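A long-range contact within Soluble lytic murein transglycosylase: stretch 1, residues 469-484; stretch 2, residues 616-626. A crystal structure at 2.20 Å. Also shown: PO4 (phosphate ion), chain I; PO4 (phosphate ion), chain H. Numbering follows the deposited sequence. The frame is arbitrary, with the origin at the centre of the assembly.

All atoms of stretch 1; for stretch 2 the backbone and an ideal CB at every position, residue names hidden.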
# COMPACT_ATOMS: atom_id res chain seq x y z
N ASP A 469 -17.88 -11.73 10.18
CA ASP A 469 -18.84 -10.70 10.56
C ASP A 469 -19.12 -9.85 9.32
O ASP A 469 -18.39 -8.91 9.01
CB ASP A 469 -18.33 -9.85 11.71
CG ASP A 469 -19.43 -8.97 12.31
OD1 ASP A 469 -20.30 -8.49 11.55
OD2 ASP A 469 -19.41 -8.75 13.55
N LEU A 470 -20.21 -10.18 8.63
CA LEU A 470 -20.57 -9.51 7.39
C LEU A 470 -21.40 -8.25 7.61
O LEU A 470 -21.58 -7.48 6.67
CB LEU A 470 -21.31 -10.50 6.49
CG LEU A 470 -20.49 -11.74 6.13
CD1 LEU A 470 -21.22 -12.57 5.07
CD2 LEU A 470 -19.11 -11.35 5.59
N ASP A 471 -21.90 -8.03 8.83
CA ASP A 471 -22.51 -6.75 9.13
C ASP A 471 -21.45 -5.66 9.21
O ASP A 471 -21.60 -4.59 8.60
CB ASP A 471 -23.30 -6.84 10.44
CG ASP A 471 -24.64 -7.57 10.27
OD1 ASP A 471 -24.80 -8.29 9.25
OD2 ASP A 471 -25.52 -7.44 11.14
N ILE A 472 -20.35 -5.92 9.91
CA ILE A 472 -19.31 -4.92 10.02
C ILE A 472 -18.56 -4.78 8.70
O ILE A 472 -18.29 -3.67 8.24
CB ILE A 472 -18.34 -5.24 11.17
CG1 ILE A 472 -19.06 -5.13 12.52
CG2 ILE A 472 -17.14 -4.30 11.14
CD1 ILE A 472 -18.12 -5.13 13.69
N ARG A 473 -18.24 -5.91 8.05
CA ARG A 473 -17.44 -5.83 6.84
C ARG A 473 -18.20 -5.25 5.66
O ARG A 473 -17.56 -4.79 4.70
CB ARG A 473 -16.89 -7.22 6.47
CG ARG A 473 -15.75 -7.72 7.38
CD ARG A 473 -15.18 -9.05 6.89
NE ARG A 473 -14.57 -8.92 5.56
CZ ARG A 473 -14.64 -9.85 4.61
NH1 ARG A 473 -15.30 -10.98 4.84
NH2 ARG A 473 -14.05 -9.64 3.43
N PHE A 474 -19.53 -5.23 5.71
CA PHE A 474 -20.34 -4.82 4.56
C PHE A 474 -21.49 -3.92 5.03
O PHE A 474 -22.65 -4.33 5.10
CB PHE A 474 -20.81 -6.05 3.78
CG PHE A 474 -19.66 -6.82 3.22
CD1 PHE A 474 -18.92 -6.29 2.18
CD2 PHE A 474 -19.23 -8.00 3.81
CE1 PHE A 474 -17.81 -6.94 1.68
CE2 PHE A 474 -18.11 -8.67 3.31
CZ PHE A 474 -17.40 -8.13 2.25
N PRO A 475 -21.19 -2.66 5.32
CA PRO A 475 -22.23 -1.74 5.75
C PRO A 475 -23.26 -1.48 4.66
O PRO A 475 -22.99 -1.62 3.46
CB PRO A 475 -21.46 -0.45 6.09
CG PRO A 475 -20.08 -0.64 5.53
CD PRO A 475 -19.83 -2.10 5.47
N MET A 476 -24.46 -1.05 5.09
CA MET A 476 -25.59 -0.81 4.20
C MET A 476 -26.08 0.63 4.26
O MET A 476 -27.26 0.88 3.97
CB MET A 476 -26.74 -1.76 4.54
CG MET A 476 -26.40 -3.23 4.42
SD MET A 476 -26.46 -3.75 2.70
CE MET A 476 -28.22 -3.68 2.38
N ALA A 477 -25.23 1.57 4.65
CA ALA A 477 -25.67 2.95 4.77
C ALA A 477 -26.08 3.51 3.40
O ALA A 477 -25.50 3.17 2.38
CB ALA A 477 -24.57 3.82 5.37
N HIS A 478 -27.10 4.37 3.41
CA HIS A 478 -27.61 5.02 2.20
C HIS A 478 -28.19 4.02 1.22
O HIS A 478 -28.21 4.26 0.00
CB HIS A 478 -26.52 5.87 1.54
CG HIS A 478 -25.82 6.77 2.51
ND1 HIS A 478 -26.39 7.93 3.00
CD2 HIS A 478 -24.61 6.66 3.11
CE1 HIS A 478 -25.55 8.50 3.85
NE2 HIS A 478 -24.47 7.75 3.94
N ARG A 479 -28.70 2.92 1.78
CA ARG A 479 -29.28 1.83 1.00
C ARG A 479 -30.35 2.30 0.02
O ARG A 479 -30.39 1.85 -1.13
CB ARG A 479 -29.86 0.80 1.97
CG ARG A 479 -30.61 -0.34 1.31
CD ARG A 479 -31.09 -1.33 2.36
NE ARG A 479 -31.83 -2.43 1.75
CZ ARG A 479 -32.02 -3.61 2.33
NH1 ARG A 479 -31.52 -3.84 3.54
NH2 ARG A 479 -32.71 -4.56 1.70
N ALA A 480 -31.25 3.18 0.47
CA ALA A 480 -32.40 3.54 -0.36
C ALA A 480 -31.96 4.26 -1.63
O ALA A 480 -32.43 3.95 -2.73
CB ALA A 480 -33.39 4.40 0.44
N THR A 481 -31.05 5.23 -1.49
CA THR A 481 -30.51 5.91 -2.66
C THR A 481 -29.65 4.98 -3.51
O THR A 481 -29.69 5.06 -4.75
CB THR A 481 -29.69 7.13 -2.22
OG1 THR A 481 -30.50 7.99 -1.41
CG2 THR A 481 -29.19 7.90 -3.45
N LEU A 482 -28.87 4.09 -2.90
CA LEU A 482 -28.06 3.16 -3.69
C LEU A 482 -28.93 2.28 -4.58
O LEU A 482 -28.64 2.11 -5.77
CB LEU A 482 -27.18 2.31 -2.78
CG LEU A 482 -25.95 2.96 -2.15
CD1 LEU A 482 -25.13 1.95 -1.39
CD2 LEU A 482 -25.05 3.52 -3.23
N VAL A 483 -30.01 1.72 -4.03
CA VAL A 483 -30.89 0.84 -4.78
C VAL A 483 -31.64 1.61 -5.87
O VAL A 483 -31.75 1.16 -7.01
CB VAL A 483 -31.84 0.10 -3.81
CG1 VAL A 483 -32.88 -0.73 -4.57
CG2 VAL A 483 -31.01 -0.82 -2.88
N ARG A 484 -32.13 2.81 -5.53
CA ARG A 484 -32.85 3.62 -6.50
C ARG A 484 -31.97 4.01 -7.69
O ARG A 484 -32.37 3.84 -8.85
CB ARG A 484 -33.40 4.87 -5.81
CG ARG A 484 -34.03 5.85 -6.77
CD ARG A 484 -34.56 7.07 -6.07
NE ARG A 484 -35.33 6.66 -4.90
CZ ARG A 484 -35.09 7.07 -3.65
NH1 ARG A 484 -34.09 7.90 -3.42
NH2 ARG A 484 -35.87 6.63 -2.67
N UNK A 616 -16.20 -10.04 -5.43
CA UNK A 616 -16.50 -10.79 -4.22
C UNK A 616 -17.51 -10.04 -3.35
O UNK A 616 -18.44 -10.65 -2.80
CB UNK A 616 -15.22 -11.06 -3.43
N UNK A 617 -17.35 -8.73 -3.24
CA UNK A 617 -18.25 -7.94 -2.41
C UNK A 617 -19.66 -7.96 -2.99
O UNK A 617 -20.64 -7.99 -2.23
CB UNK A 617 -17.74 -6.50 -2.29
N UNK A 618 -19.78 -7.94 -4.32
CA UNK A 618 -21.10 -7.94 -4.94
C UNK A 618 -21.84 -9.23 -4.62
O UNK A 618 -23.07 -9.22 -4.49
CB UNK A 618 -20.98 -7.76 -6.45
N UNK A 619 -21.13 -10.35 -4.51
CA UNK A 619 -21.78 -11.58 -4.09
C UNK A 619 -22.40 -11.39 -2.73
O UNK A 619 -23.58 -11.72 -2.51
CB UNK A 619 -20.79 -12.75 -4.07
N UNK A 620 -21.63 -10.85 -1.79
CA UNK A 620 -22.13 -10.68 -0.43
C UNK A 620 -23.31 -9.73 -0.42
O UNK A 620 -24.34 -9.99 0.20
CB UNK A 620 -21.03 -10.17 0.50
N UNK A 621 -23.17 -8.60 -1.13
CA UNK A 621 -24.26 -7.63 -1.14
C UNK A 621 -25.49 -8.21 -1.81
O UNK A 621 -26.62 -7.84 -1.44
CB UNK A 621 -23.83 -6.34 -1.85
N UNK A 622 -25.30 -9.13 -2.76
CA UNK A 622 -26.43 -9.81 -3.36
C UNK A 622 -27.27 -10.54 -2.33
O UNK A 622 -28.51 -10.47 -2.35
CB UNK A 622 -25.94 -10.79 -4.43
N UNK A 623 -26.62 -11.25 -1.41
CA UNK A 623 -27.36 -11.91 -0.34
C UNK A 623 -28.07 -10.89 0.54
O UNK A 623 -29.26 -11.02 0.82
CB UNK A 623 -26.42 -12.77 0.51
N UNK A 624 -27.34 -9.86 0.99
CA UNK A 624 -27.94 -8.86 1.87
C UNK A 624 -29.08 -8.12 1.19
O UNK A 624 -30.01 -7.65 1.87
CB UNK A 624 -26.88 -7.86 2.34
N UNK A 625 -29.03 -7.99 -0.12
CA UNK A 625 -30.10 -7.32 -0.86
C UNK A 625 -31.19 -8.28 -1.32
O UNK A 625 -32.14 -7.83 -1.95
CB UNK A 625 -29.52 -6.59 -2.07
N UNK A 626 -31.08 -9.57 -0.98
CA UNK A 626 -32.02 -10.59 -1.45
C UNK A 626 -32.13 -10.54 -2.97
O UNK A 626 -33.22 -10.56 -3.55
CB UNK A 626 -33.40 -10.40 -0.81
P PO4 I . -29.85 8.57 2.36
O1 PO4 I . -30.77 9.74 2.08
O2 PO4 I . -29.95 8.19 3.82
O3 PO4 I . -28.43 8.98 2.05
O4 PO4 I . -30.25 7.38 1.50
P PO4 H . -21.45 7.90 6.23
O1 PO4 H . -22.39 9.09 6.30
O2 PO4 H . -21.72 7.15 4.95
O3 PO4 H . -20.02 8.38 6.28
O4 PO4 H . -21.70 6.99 7.40

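Residues 616-624 belong to a helix that begins earlier in the chain and packs against the loop around Phe474. At position 616 CA-to-CB points sideways and nothing of stretch 1 lies within 5.5 Å of the ideal CB, so the contact sets no preference; the residue is Ser616, bonded elsewhere in the structure.

At 617 the ideal CB lies 4.0 Å from Phe474 CE1, which favours an apolar or aromatic side chain. Tyr617 offers its ring face to the edge of Phe474 in an offset edge-to-face pair (Phe474 CE1 to Tyr617 CD1, 3.3 Å; planes at 65°). A water links its hydroxyl to Arg473, 3.0 Å from Tyr617 OH and 2.9 Å from Arg473 NH2, from which it accepts.

Position 618 points away and 619 is out of reach, so stretch 1 constrains neither; they are Ala618 and Val619.

Position 620 points toward stretch 1, its ideal CB 4.3 Å from Phe474 CE2 and 5.2 Å from Leu470 CD1. This apolar setting would suit Leu, Ile, Val or Met. Ile620 lays CG2 over one face of the Phe474 ring, 4.0 Å from its centroid.

The CB at 621 points sideways, with nothing of stretch 1 within 5.5 Å of the ideal CB, so only a long side chain could reach the Phe474 ring and the carbonyl of Pro475. Met or Phe could meet the former; a long side chain with a terminal donor could also serve the latter. Tyr621 does both: the edge of Phe474 meets its face (planes at 84°), and Tyr621 OH donates to Pro475 O at 2.9 Å.

At 622 an ideal CB would be crowded by the carbonyl O of 619, at 3.2 Å; it is Gly622. Position 623, out of reach, is Gln623.

CA-to-CB at 624 points toward stretch 1, and the ideal CB lies 4.1 Å from Met476 SD, with the Asp471 carboxylate farther along. A long apolar chain would suit the near part, and a cationic end the far part: Lys or Arg. Lys624 passes Met476 (Lys624 CE to Met476 CG, 4.1 Å), and its NZ forms a salt bridge with Asp471 OD1 at 3.1 Å, plus a weak hydrogen bond to Leu470 O at 3.3 Å.

At 625 the CB points sideways, but Met476 CE, Val483 and the Arg479 side chain invite a branched or flexible apolar group. Leu625 brings CD2 to 3.9 Å from Met476 CE and 4.0 Å from Val483 CG2, over one face of the Arg479 guanidinium.

Position 626 has positive phi (53°), favouring Gly or Asn; Asn626 closes the helix in a Schellman motif.

Stretch 2 (616-626) SYAVIYGQKLN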
# COMPACT_ATOMS: atom_id res chain seq x y z
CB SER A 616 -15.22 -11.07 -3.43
OG SER A 616 -14.33 -11.90 -4.16
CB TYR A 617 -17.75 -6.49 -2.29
CG TYR A 617 -16.40 -6.32 -1.60
CD1 TYR A 617 -15.82 -7.36 -0.86
CD2 TYR A 617 -15.71 -5.12 -1.69
CE1 TYR A 617 -14.58 -7.20 -0.24
CE2 TYR A 617 -14.49 -4.94 -1.06
CZ TYR A 617 -13.93 -5.98 -0.33
OH TYR A 617 -12.72 -5.80 0.28
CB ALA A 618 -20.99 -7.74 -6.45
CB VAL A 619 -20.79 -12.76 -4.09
CG1 VAL A 619 -21.44 -13.97 -3.49
CG2 VAL A 619 -20.33 -13.08 -5.50
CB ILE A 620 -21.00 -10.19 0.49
CG1 ILE A 620 -19.89 -11.23 0.51
CG2 ILE A 620 -21.50 -9.97 1.91
CD1 ILE A 620 -20.40 -12.58 0.91
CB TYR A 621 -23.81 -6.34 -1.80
CG TYR A 621 -23.06 -5.43 -0.85
CD1 TYR A 621 -23.69 -4.93 0.29
CD2 TYR A 621 -21.72 -5.09 -1.07
CE1 TYR A 621 -23.03 -4.11 1.18
CE2 TYR A 621 -21.04 -4.26 -0.19
CZ TYR A 621 -21.70 -3.77 0.94
OH TYR A 621 -21.05 -2.94 1.83
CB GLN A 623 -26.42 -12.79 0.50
CG GLN A 623 -27.10 -14.04 1.07
CD GLN A 623 -27.46 -15.05 -0.01
OE1 GLN A 623 -26.80 -15.14 -1.05
NE2 GLN A 623 -28.52 -15.82 0.22
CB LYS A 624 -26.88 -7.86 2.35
CG LYS A 624 -25.86 -8.46 3.31
CD LYS A 624 -24.79 -7.45 3.72
CE LYS A 624 -24.94 -7.00 5.17
NZ LYS A 624 -24.81 -8.16 6.13
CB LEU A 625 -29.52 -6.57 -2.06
CG LEU A 625 -28.77 -5.31 -1.64
CD1 LEU A 625 -27.83 -4.80 -2.73
CD2 LEU A 625 -29.78 -4.23 -1.18
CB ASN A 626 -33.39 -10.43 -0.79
CG ASN A 626 -34.32 -11.58 -1.13
OD1 ASN A 626 -33.87 -12.70 -1.37
ND2 ASN A 626 -35.61 -11.30 -1.16
O HOH W 1 -12.01 -7.79 2.45
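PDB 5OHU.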